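Long-range contacts in methyltransferase-like protein (Saccharopolyspora spinosa, PDB 4PNE), which catalyses a [4+2] cycloaddition in spinosyn biosynthesis, using a fold like that of S-adenosylmethionine-dependent methyltransferases: residues A[94-99]-A[163-168]; A[106-111]-A[138-143]. All blocks are in the same frame, centred on the assembly; numbering follows the deposited sequence.

Overall arrangement
Both contacts belong to the Rossmann-like sheet and its flanking helices, with centres about 14 Å apart. Along the chain, contact 2 is nested inside contact 1: strand 95-99 leads into helix 105-113, the chain then passes through strand 117-122 and helix 125-138 to the loop 138-143, and strand 161-167 comes back beside strand 95-99. Contact 1 pairs neighbouring strands, 161-167 being the middle one of the seven, and contact 2 joins the helix that follows strand 95-99 to the loop entering edge strand 144-148. They meet where the W165 ring packs on A107 and V110 and M167 on P106. M167 and P106 both line the S-adenosyl-L-homocysteine pocket.

Contact 1. Residues A[94-99]-A[163-168]; sequences VRLLDV and AAWAMQ. With SAH (S-adenosyl-L-homocysteine), chain C.
L96 and W165 pack together on one side of a parallel strand pair, 95-99 with 163-167, at the middle of the Rossmann-like sheet of the methyltransferase fold. The strand axes run 4.5 Å apart and 16° from parallel. Three sound backbone bonds define the register: L97 N to A163 O, W165 N to L97 O (2.9 Å) and V99 N to W165 O; a weak one joins A163 N to R95 O.

Along the L96 side chain, CB and then CG pass A163 O, CG at 3.8 Å. From there CD1 reaches the A163 methyl (CB, 3.9 Å) and W165 NE1, while CD2 sits 3.9 Å from the centroid of the five-membered ring of W165. This is a CH-pi contact over the face. On the opposite face, offset toward the rim, lies M167 CE, which leaves the indole sandwiched. Its NE1 hydrogen bonds to T88 OG1.

D98 flanks the six-membered part of the indole: CG is 3.6 Å from W165 CE3, with the carboxylate plane turned 72° from the ring. Its CG stands anti to the backbone N (chi1 -177°), leaving OD1 within reach of a water. That water donates to D98 OD1 and to V99 O and accepts from M167 N, bridging the strands where their direct ladder stops. Just beyond, the M167 carbonyl O accepts a hydrogen bond from the amino N of S-adenosyl-L-homocysteine at 2.9 Å.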
ATOM      1  N   VAL A  94      21.081   0.475  -3.042  1.00 12.98           N
ATOM      2  CA  VAL A  94      20.399   1.143  -1.934  1.00 14.48           C
ATOM      3  C   VAL A  94      19.589   0.129  -1.138  1.00 12.79           C
ATOM      4  O   VAL A  94      19.356  -1.001  -1.601  1.00 12.30           O
ATOM      5  CB  VAL A  94      19.467   2.247  -2.435  1.00 14.43           C
ATOM      6  CG1 VAL A  94      20.247   3.359  -3.140  1.00 19.00           C
ATOM      7  CG2 VAL A  94      18.423   1.696  -3.381  1.00 15.32           C
ATOM      8  N   ARG A  95      19.202   0.533   0.071  1.00 10.46           N
ATOM      9  CA  ARG A  95      18.372  -0.258   0.956  1.00 14.08           C
ATOM     10  C   ARG A  95      17.038   0.460   1.058  1.00 11.21           C
ATOM     11  O   ARG A  95      17.012   1.657   1.316  1.00 11.24           O
ATOM     12  CB  ARG A  95      19.009  -0.437   2.347  1.00 14.03           C
ATOM     13  CG  ARG A  95      18.401  -1.593   3.117  1.00 21.22           C
ATOM     14  CD  ARG A  95      18.961  -1.737   4.514  1.00 17.73           C
ATOM     15  NE  ARG A  95      18.162  -2.696   5.260  1.00 21.72           N
ATOM     16  CZ  ARG A  95      18.203  -2.834   6.584  1.00 22.87           C
ATOM     17  NH1 ARG A  95      17.418  -3.724   7.176  1.00 20.74           N
ATOM     18  NH2 ARG A  95      19.020  -2.076   7.309  1.00 21.60           N
ATOM     19  N   LEU A  96      15.949  -0.269   0.838  1.00  9.96           N
ATOM     20  CA  LEU A  96      14.603   0.271   0.786  1.00 12.19           C
ATOM     21  C   LEU A  96      13.687  -0.445   1.791  1.00 10.85           C
ATOM     22  O   LEU A  96      13.701  -1.683   1.840  1.00 11.17           O
ATOM     23  CB  LEU A  96      14.053   0.131  -0.638  1.00 11.97           C
ATOM     24  CG  LEU A  96      12.741   0.848  -0.912  1.00 16.98           C
ATOM     25  CD1 LEU A  96      12.749   1.446  -2.304  1.00 16.71           C
ATOM     26  CD2 LEU A  96      11.627  -0.129  -0.751  1.00 13.62           C
ATOM     27  N   LEU A  97      12.932   0.303   2.598  1.00 12.22           N
ATOM     28  CA  LEU A  97      11.932  -0.273   3.497  1.00 11.68           C
ATOM     29  C   LEU A  97      10.548  -0.198   2.848  1.00 13.59           C
ATOM     30  O   LEU A  97      10.059   0.895   2.579  1.00 11.35           O
ATOM     31  CB  LEU A  97      11.924   0.466   4.836  1.00 12.13           C
ATOM     32  CG  LEU A  97      10.960   0.007   5.924  1.00 12.63           C
ATOM     33  CD1 LEU A  97      11.330  -1.358   6.404  1.00 15.02           C
ATOM     34  CD2 LEU A  97      10.912   1.031   7.046  1.00 15.43           C
ATOM     35  N   ASP A  98       9.940  -1.348   2.604  1.00 10.39           N
ATOM     36  CA  ASP A  98       8.596  -1.466   2.049  1.00 10.52           C
ATOM     37  C   ASP A  98       7.604  -1.611   3.228  1.00 13.40           C
ATOM     38  O   ASP A  98       7.443  -2.676   3.815  1.00  9.53           O
ATOM     39  CB  ASP A  98       8.591  -2.664   1.045  1.00 13.19           C
ATOM     40  CG  ASP A  98       7.262  -2.858   0.332  1.00 17.84           C
ATOM     41  OD1 ASP A  98       6.377  -2.007   0.464  1.00 14.65           O
ATOM     42  OD2 ASP A  98       7.130  -3.898  -0.360  1.00 20.07           O
ATOM     43  N   VAL A  99       6.985  -0.506   3.596  1.00  9.39           N
ATOM     44  CA  VAL A  99       6.175  -0.391   4.797  1.00  9.03           C
ATOM     45  C   VAL A  99       4.768  -0.876   4.482  1.00 10.55           C
ATOM     46  O   VAL A  99       4.034  -0.212   3.770  1.00 11.43           O
ATOM     47  CB  VAL A  99       6.119   1.032   5.294  1.00  8.47           C
ATOM     48  CG1 VAL A  99       5.218   1.111   6.547  1.00 12.38           C
ATOM     49  CG2 VAL A  99       7.507   1.522   5.605  1.00 10.85           C
ATOM     50  N   ALA A 163      15.611   4.681   1.147  1.00 10.25           N
ATOM     51  CA  ALA A 163      14.286   4.958   0.637  1.00 10.34           C
ATOM     52  C   ALA A 163      13.266   4.103   1.339  1.00  8.62           C
ATOM     53  O   ALA A 163      13.609   3.125   2.027  1.00 10.39           O
ATOM     54  CB  ALA A 163      14.218   4.711  -0.846  1.00 14.44           C
ATOM     55  N   ALA A 164      12.014   4.472   1.141  1.00 10.77           N
ATOM     56  CA  ALA A 164      10.892   3.737   1.662  1.00 10.56           C
ATOM     57  C   ALA A 164       9.686   3.867   0.766  1.00  8.73           C
ATOM     58  O   ALA A 164       9.531   4.876   0.088  1.00 10.67           O
ATOM     59  CB  ALA A 164      10.556   4.248   3.037  1.00 10.42           C
ATOM     60  N   TRP A 165       8.813   2.864   0.810  1.00  7.96           N
ATOM     61  CA  TRP A 165       7.481   2.905   0.221  1.00  9.54           C
ATOM     62  C   TRP A 165       6.410   2.812   1.322  1.00  9.89           C
ATOM     63  O   TRP A 165       6.565   2.068   2.272  1.00 10.50           O
ATOM     64  CB  TRP A 165       7.239   1.755  -0.731  1.00 12.61           C
ATOM     65  CG  TRP A 165       8.116   1.656  -1.884  1.00  9.58           C
ATOM     66  CD1 TRP A 165       8.841   2.664  -2.452  1.00 11.25           C
ATOM     67  CD2 TRP A 165       8.414   0.472  -2.627  1.00 11.69           C
ATOM     68  NE1 TRP A 165       9.530   2.187  -3.540  1.00 11.95           N
ATOM     69  CE2 TRP A 165       9.284   0.842  -3.661  1.00 14.08           C
ATOM     70  CE3 TRP A 165       7.986  -0.864  -2.546  1.00 15.95           C
ATOM     71  CZ2 TRP A 165       9.787  -0.075  -4.568  1.00 17.91           C
ATOM     72  CZ3 TRP A 165       8.459  -1.764  -3.464  1.00 19.70           C
ATOM     73  CH2 TRP A 165       9.344  -1.379  -4.461  1.00 20.96           C
ATOM     74  N   ALA A 166       5.270   3.477   1.121  1.00 11.80           N
ATOM     75  CA  ALA A 166       4.056   3.139   1.853  1.00 10.79           C
ATOM     76  C   ALA A 166       2.939   3.212   0.832  1.00 11.51           C
ATOM     77  O   ALA A 166       2.328   4.265   0.651  1.00 10.46           O
ATOM     78  CB  ALA A 166       3.803   4.063   3.032  1.00 11.07           C
ATOM     79  N   MET A 167       2.753   2.100   0.124  1.00 10.37           N
ATOM     80  CA  MET A 167       1.735   1.974  -0.902  1.00 11.23           C
ATOM     81  C   MET A 167       0.492   1.405  -0.273  1.00 11.85           C
ATOM     82  O   MET A 167       0.428   0.212  -0.026  1.00 11.51           O
ATOM     83  CB  MET A 167       2.248   1.113  -2.051  1.00 10.64           C
ATOM     84  CG  MET A 167       3.197   1.812  -2.997  1.00 16.64           C
ATOM     85  SD  MET A 167       3.522   0.876  -4.539  1.00 23.60           S
ATOM     86  CE  MET A 167       4.861  -0.091  -3.895  1.00 21.97           C
ATOM     87  N   GLN A 168      -0.428   2.321   0.053  1.00 11.58           N
ATOM     88  CA  GLN A 168      -1.717   2.065   0.692  1.00 12.61           C
ATOM     89  C   GLN A 168      -1.599   1.324   2.030  1.00 12.43           C
ATOM     90  O   GLN A 168      -2.343   0.382   2.324  1.00 14.61           O
ATOM     91  CB  GLN A 168      -2.662   1.325  -0.258  1.00 11.34           C
ATOM     92  CG  GLN A 168      -3.243   2.206  -1.300  1.00 12.44           C
ATOM     93  CD  GLN A 168      -4.105   1.442  -2.293  1.00 10.99           C
ATOM     94  OE1 GLN A 168      -3.869   1.507  -3.497  1.00  9.93           O
ATOM     95  NE2 GLN A 168      -5.041   0.657  -1.789  1.00 13.19           N
TER
HETATM   96  N   SAH C 301       2.039  -2.228  -0.275  1.00 14.33           N
HETATM   97  CA  SAH C 301       1.371  -3.488  -0.616  1.00 14.15           C
HETATM   98  CB  SAH C 301       0.191  -3.837   0.286  1.00 12.04           C
HETATM   99  CG  SAH C 301      -0.809  -2.758   0.619  1.00 15.82           C
HETATM  100  SD  SAH C 301      -2.200  -3.438   1.534  1.00 13.88           S
HETATM  101  C   SAH C 301       0.931  -3.442  -2.053  1.00 15.95           C
HETATM  102  O   SAH C 301       0.630  -4.476  -2.622  1.00 14.49           O
HETATM  103  OXT SAH C 301       0.969  -2.371  -2.665  1.00 12.84           O
HETATM  104  C5' SAH C 301      -1.771  -2.757   3.157  1.00 13.54           C
HETATM  105  C4' SAH C 301      -0.566  -3.424   3.805  1.00 13.18           C
HETATM  106  O4' SAH C 301      -0.171  -2.682   4.951  1.00 13.04           O
HETATM  107  C3' SAH C 301      -0.828  -4.835   4.304  1.00 13.27           C
HETATM  108  O3' SAH C 301       0.279  -5.608   3.878  1.00 13.01           O
HETATM  109  C2' SAH C 301      -0.885  -4.683   5.816  1.00 12.47           C
HETATM  110  O2' SAH C 301      -0.557  -5.833   6.593  1.00 14.47           O
HETATM  111  C1' SAH C 301       0.105  -3.539   6.027  1.00 11.84           C
HETATM  112  N9  SAH C 301      -0.055  -2.883   7.339  1.00 12.01           N
HETATM  113  C8  SAH C 301      -1.166  -2.407   7.956  1.00 17.45           C
HETATM  114  N7  SAH C 301      -0.838  -1.926   9.177  1.00 13.74           N
HETATM  115  C5  SAH C 301       0.486  -2.111   9.344  1.00 11.02           C
HETATM  116  C6  SAH C 301       1.349  -1.837  10.385  1.00 15.50           C
HETATM  117  N6  SAH C 301       0.931  -1.256  11.500  1.00 16.07           N
HETATM  118  N1  SAH C 301       2.659  -2.127  10.248  1.00 11.53           N
HETATM  119  C2  SAH C 301       3.145  -2.715   9.099  1.00 13.25           C
HETATM  120  N3  SAH C 301       2.292  -3.036   8.081  1.00 14.60           N
HETATM  121  C4  SAH C 301       0.987  -2.706   8.199  1.00 11.18           C
HETATM  122  O   HOH W   1       4.271  -0.238   0.774  1.00 12.93           O

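Contact 2. Residues A[106-111]-A[138-143]; sequences PALRVA and RGLSHR. With SAH (S-adenosyl-L-homocysteine), chain C.
Helix 105-113, the helix that follows strand 95-99 in the Rossmann-like fold, meets the loop that carries the chain from helix 125-138 into edge strand 144-148: L108 and A111 meet R138, L140 and R143. The loop starts with a Schellman motif, in which G139 leaves the helix with positive phi; R138 before the glycine and L140 and R143 after it lie against helix 105-113.

R138 lays its guanidinium over L108, whose CB stands 3.8 Å from R138 CZ and over the centre of one face of the group. The bend of the R138 chain at chi3 (44°) sets that face against L108 CB. Although R138 NH2 comes close to L108 O, the angle is too poor for a hydrogen bond. L140 crosses L108 obliquely, its CB 3.9 Å from L108 CD2, and its two methyls lie near helix carbonyls: CD1 by L108 O and CD2 by A111 O (3.8 Å).

R143 supplies the polar link. Extended from CG to NE, it brings NH1 to 2.7 Å from A111 O, with an N-H...O angle of 154° and the acceptor 1° out of the guanidinium plane. NH1 of this cationic group is held mainly by A111 O and weakly by R112 O, both in the last turn of helix 105-113; the delocalised charge would probably be favourable at the C-terminal end of the helix.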
ATOM      1  N   PRO A 106       4.795  -6.256  -5.343  1.00 11.48           N
ATOM      2  CA  PRO A 106       5.451  -5.071  -5.866  1.00  8.28           C
ATOM      3  C   PRO A 106       6.958  -5.055  -5.555  1.00 13.10           C
ATOM      4  O   PRO A 106       7.747  -4.677  -6.413  1.00 10.53           O
ATOM      5  CB  PRO A 106       4.707  -3.937  -5.152  1.00 10.72           C
ATOM      6  CG  PRO A 106       3.361  -4.492  -4.857  1.00 12.00           C
ATOM      7  CD  PRO A 106       3.700  -5.899  -4.432  1.00 12.34           C
ATOM      8  N   ALA A 107       7.352  -5.454  -4.353  1.00 10.85           N
ATOM      9  CA  ALA A 107       8.776  -5.514  -4.025  1.00  8.94           C
ATOM     10  C   ALA A 107       9.523  -6.457  -4.966  1.00 11.14           C
ATOM     11  O   ALA A 107      10.608  -6.156  -5.421  1.00 13.25           O
ATOM     12  CB  ALA A 107       8.979  -5.941  -2.610  1.00 11.97           C
ATOM     13  N   LEU A 108       8.946  -7.622  -5.229  1.00  9.63           N
ATOM     14  CA  LEU A 108       9.596  -8.589  -6.085  1.00  9.61           C
ATOM     15  C   LEU A 108       9.618  -8.136  -7.522  1.00 11.59           C
ATOM     16  O   LEU A 108      10.542  -8.462  -8.245  1.00 13.64           O
ATOM     17  CB  LEU A 108       8.901  -9.961  -5.962  1.00  9.78           C
ATOM     18  CG  LEU A 108       9.154 -10.600  -4.603  1.00 14.73           C
ATOM     19  CD1 LEU A 108       8.159 -11.695  -4.284  1.00 14.74           C
ATOM     20  CD2 LEU A 108      10.576 -11.130  -4.501  1.00 14.88           C
ATOM     21  N   ARG A 109       8.619  -7.365  -7.950  1.00 12.00           N
ATOM     22  CA  ARG A 109       8.640  -6.818  -9.301  1.00 11.14           C
ATOM     23  C   ARG A 109       9.829  -5.889  -9.508  1.00 10.54           C
ATOM     24  O   ARG A 109      10.539  -5.956 -10.540  1.00 14.91           O
ATOM     25  CB  ARG A 109       7.334  -6.069  -9.598  1.00 11.80           C
ATOM     26  CG  ARG A 109       7.312  -5.369 -10.949  1.00 12.21           C
ATOM     27  CD  ARG A 109       5.923  -4.802 -11.254  1.00 19.58           C
ATOM     28  NE  ARG A 109       5.982  -4.054 -12.492  1.00 16.01           N
ATOM     29  CZ  ARG A 109       5.909  -4.619 -13.694  1.00 17.57           C
ATOM     30  NH1 ARG A 109       5.699  -5.932 -13.814  1.00 17.05           N
ATOM     31  NH2 ARG A 109       5.985  -3.858 -14.773  1.00 19.46           N
ATOM     32  N   VAL A 110      10.050  -5.034  -8.534  1.00 10.57           N
ATOM     33  CA  VAL A 110      11.128  -4.049  -8.579  1.00 10.90           C
ATOM     34  C   VAL A 110      12.482  -4.738  -8.398  1.00 13.92           C
ATOM     35  O   VAL A 110      13.428  -4.396  -9.078  1.00 15.52           O
ATOM     36  CB  VAL A 110      10.901  -2.951  -7.508  1.00 13.68           C
ATOM     37  CG1 VAL A 110      12.071  -1.986  -7.446  1.00 14.92           C
ATOM     38  CG2 VAL A 110       9.673  -2.167  -7.813  1.00 12.00           C
ATOM     39  N   ALA A 111      12.539  -5.752  -7.534  1.00 11.03           N
ATOM     40  CA  ALA A 111      13.786  -6.446  -7.265  1.00 10.95           C
ATOM     41  C   ALA A 111      14.248  -7.245  -8.481  1.00 11.92           C
ATOM     42  O   ALA A 111      15.426  -7.537  -8.616  1.00 17.78           O
ATOM     43  CB  ALA A 111      13.640  -7.344  -6.078  1.00 14.27           C
ATOM     44  N   ARG A 138      11.074 -17.282  -7.077  1.00 14.77           N
ATOM     45  CA  ARG A 138      11.561 -16.390  -8.131  1.00 12.78           C
ATOM     46  C   ARG A 138      13.082 -16.172  -8.160  1.00 14.45           C
ATOM     47  O   ARG A 138      13.598 -15.504  -9.059  1.00 18.11           O
ATOM     48  CB  ARG A 138      10.850 -15.060  -8.001  1.00 15.45           C
ATOM     49  CG  ARG A 138       9.353 -15.228  -8.175  1.00 17.62           C
ATOM     50  CD  ARG A 138       8.579 -13.958  -8.137  1.00 27.83           C
ATOM     51  NE  ARG A 138       9.197 -12.880  -8.909  1.00 40.18           N
ATOM     52  CZ  ARG A 138       8.550 -11.790  -9.310  1.00 41.81           C
ATOM     53  NH1 ARG A 138       7.261 -11.654  -9.016  1.00 37.89           N
ATOM     54  NH2 ARG A 138       9.187 -10.837  -9.999  1.00 29.71           N
ATOM     55  N   GLY A 139      13.793 -16.760  -7.212  1.00 15.12           N
ATOM     56  CA  GLY A 139      15.211 -16.583  -7.117  1.00 12.32           C
ATOM     57  C   GLY A 139      15.603 -15.147  -6.784  1.00 16.00           C
ATOM     58  O   GLY A 139      16.585 -14.651  -7.316  1.00 14.92           O
ATOM     59  N   LEU A 140      14.853 -14.487  -5.894  1.00 13.69           N
ATOM     60  CA  LEU A 140      15.140 -13.091  -5.553  1.00 12.10           C
ATOM     61  C   LEU A 140      15.383 -12.859  -4.055  1.00 11.36           C
ATOM     62  O   LEU A 140      15.478 -11.718  -3.616  1.00 12.66           O
ATOM     63  CB  LEU A 140      14.005 -12.187  -6.052  1.00 10.85           C
ATOM     64  CG  LEU A 140      13.984 -12.068  -7.578  1.00 12.02           C
ATOM     65  CD1 LEU A 140      12.655 -11.451  -8.030  1.00 16.37           C
ATOM     66  CD2 LEU A 140      15.116 -11.257  -8.114  1.00 16.82           C
ATOM     67  N   SER A 141      15.588 -13.928  -3.283  1.00 11.12           N
ATOM     68  CA  SER A 141      15.746 -13.783  -1.838  1.00  9.59           C
ATOM     69  C   SER A 141      17.089 -13.101  -1.474  1.00 12.36           C
ATOM     70  O   SER A 141      17.244 -12.638  -0.371  1.00 13.73           O
ATOM     71  CB  SER A 141      15.614 -15.138  -1.128  1.00 15.89           C
ATOM     72  OG  SER A 141      16.799 -15.893  -1.244  1.00 17.54           O
ATOM     73  N   HIS A 142      18.029 -13.021  -2.402  1.00 12.05           N
ATOM     74  CA  HIS A 142      19.274 -12.238  -2.152  1.00 10.62           C
ATOM     75  C   HIS A 142      19.038 -10.737  -2.145  1.00 12.66           C
ATOM     76  O   HIS A 142      19.894  -9.986  -1.643  1.00 13.18           O
ATOM     77  CB  HIS A 142      20.338 -12.572  -3.199  1.00  8.53           C
ATOM     78  CG  HIS A 142      19.903 -12.354  -4.611  1.00 10.72           C
ATOM     79  ND1 HIS A 142      18.970 -13.154  -5.237  1.00 13.02           N
ATOM     80  CD2 HIS A 142      20.267 -11.413  -5.518  1.00 12.48           C
ATOM     81  CE1 HIS A 142      18.792 -12.724  -6.476  1.00 14.34           C
ATOM     82  NE2 HIS A 142      19.573 -11.671  -6.674  1.00 14.48           N
ATOM     83  N   ARG A 143      17.895 -10.312  -2.695  1.00 10.06           N
ATOM     84  CA  ARG A 143      17.544  -8.887  -2.775  1.00 11.83           C
ATOM     85  C   ARG A 143      16.389  -8.499  -1.880  1.00 11.97           C
ATOM     86  O   ARG A 143      16.251  -7.332  -1.544  1.00 15.63           O
ATOM     87  CB  ARG A 143      17.203  -8.485  -4.200  1.00 11.66           C
ATOM     88  CG  ARG A 143      18.395  -8.461  -5.113  1.00 13.48           C
ATOM     89  CD  ARG A 143      18.025  -8.226  -6.546  1.00 13.26           C
ATOM     90  NE  ARG A 143      19.200  -8.216  -7.419  1.00 12.62           N
ATOM     91  CZ  ARG A 143      19.158  -8.019  -8.727  1.00 13.25           C
ATOM     92  NH1 ARG A 143      17.985  -7.762  -9.338  1.00 15.35           N
ATOM     93  NH2 ARG A 143      20.278  -8.012  -9.426  1.00 14.60           N
TER
HETATM   94  N   SAH C 301       2.039  -2.228  -0.275  1.00 14.33           N
HETATM   95  CA  SAH C 301       1.371  -3.488  -0.616  1.00 14.15           C
HETATM   96  CB  SAH C 301       0.191  -3.837   0.286  1.00 12.04           C
HETATM   97  CG  SAH C 301      -0.809  -2.758   0.619  1.00 15.82           C
HETATM   98  SD  SAH C 301      -2.200  -3.438   1.534  1.00 13.88           S
HETATM   99  C   SAH C 301       0.931  -3.442  -2.053  1.00 15.95           C
HETATM  100  O   SAH C 301       0.630  -4.476  -2.622  1.00 14.49           O
HETATM  101  OXT SAH C 301       0.969  -2.371  -2.665  1.00 12.84           O
HETATM  102  C5' SAH C 301      -1.771  -2.757   3.157  1.00 13.54           C
HETATM  103  C4' SAH C 301      -0.566  -3.424   3.805  1.00 13.18           C
HETATM  104  O4' SAH C 301      -0.171  -2.682   4.951  1.00 13.04           O
HETATM  105  C3' SAH C 301      -0.828  -4.835   4.304  1.00 13.27           C
HETATM  106  O3' SAH C 301       0.279  -5.608   3.878  1.00 13.01           O
HETATM  107  C2' SAH C 301      -0.885  -4.683   5.816  1.00 12.47           C
HETATM  108  O2' SAH C 301      -0.557  -5.833   6.593  1.00 14.47           O
HETATM  109  C1' SAH C 301       0.105  -3.539   6.027  1.00 11.84           C
HETATM  110  N9  SAH C 301      -0.055  -2.883   7.339  1.00 12.01           N
HETATM  111  C8  SAH C 301      -1.166  -2.407   7.956  1.00 17.45           C
HETATM  112  N7  SAH C 301      -0.838  -1.926   9.177  1.00 13.74           N
HETATM  113  C5  SAH C 301       0.486  -2.111   9.344  1.00 11.02           C
HETATM  114  C6  SAH C 301       1.349  -1.837  10.385  1.00 15.50           C
HETATM  115  N6  SAH C 301       0.931  -1.256  11.500  1.00 16.07           N
HETATM  116  N1  SAH C 301       2.659  -2.127  10.248  1.00 11.53           N
HETATM  117  C2  SAH C 301       3.145  -2.715   9.099  1.00 13.25           C
HETATM  118  N3  SAH C 301       2.292  -3.036   8.081  1.00 14.60           N
HETATM  119  C4  SAH C 301       0.987  -2.706   8.199  1.00 11.18           C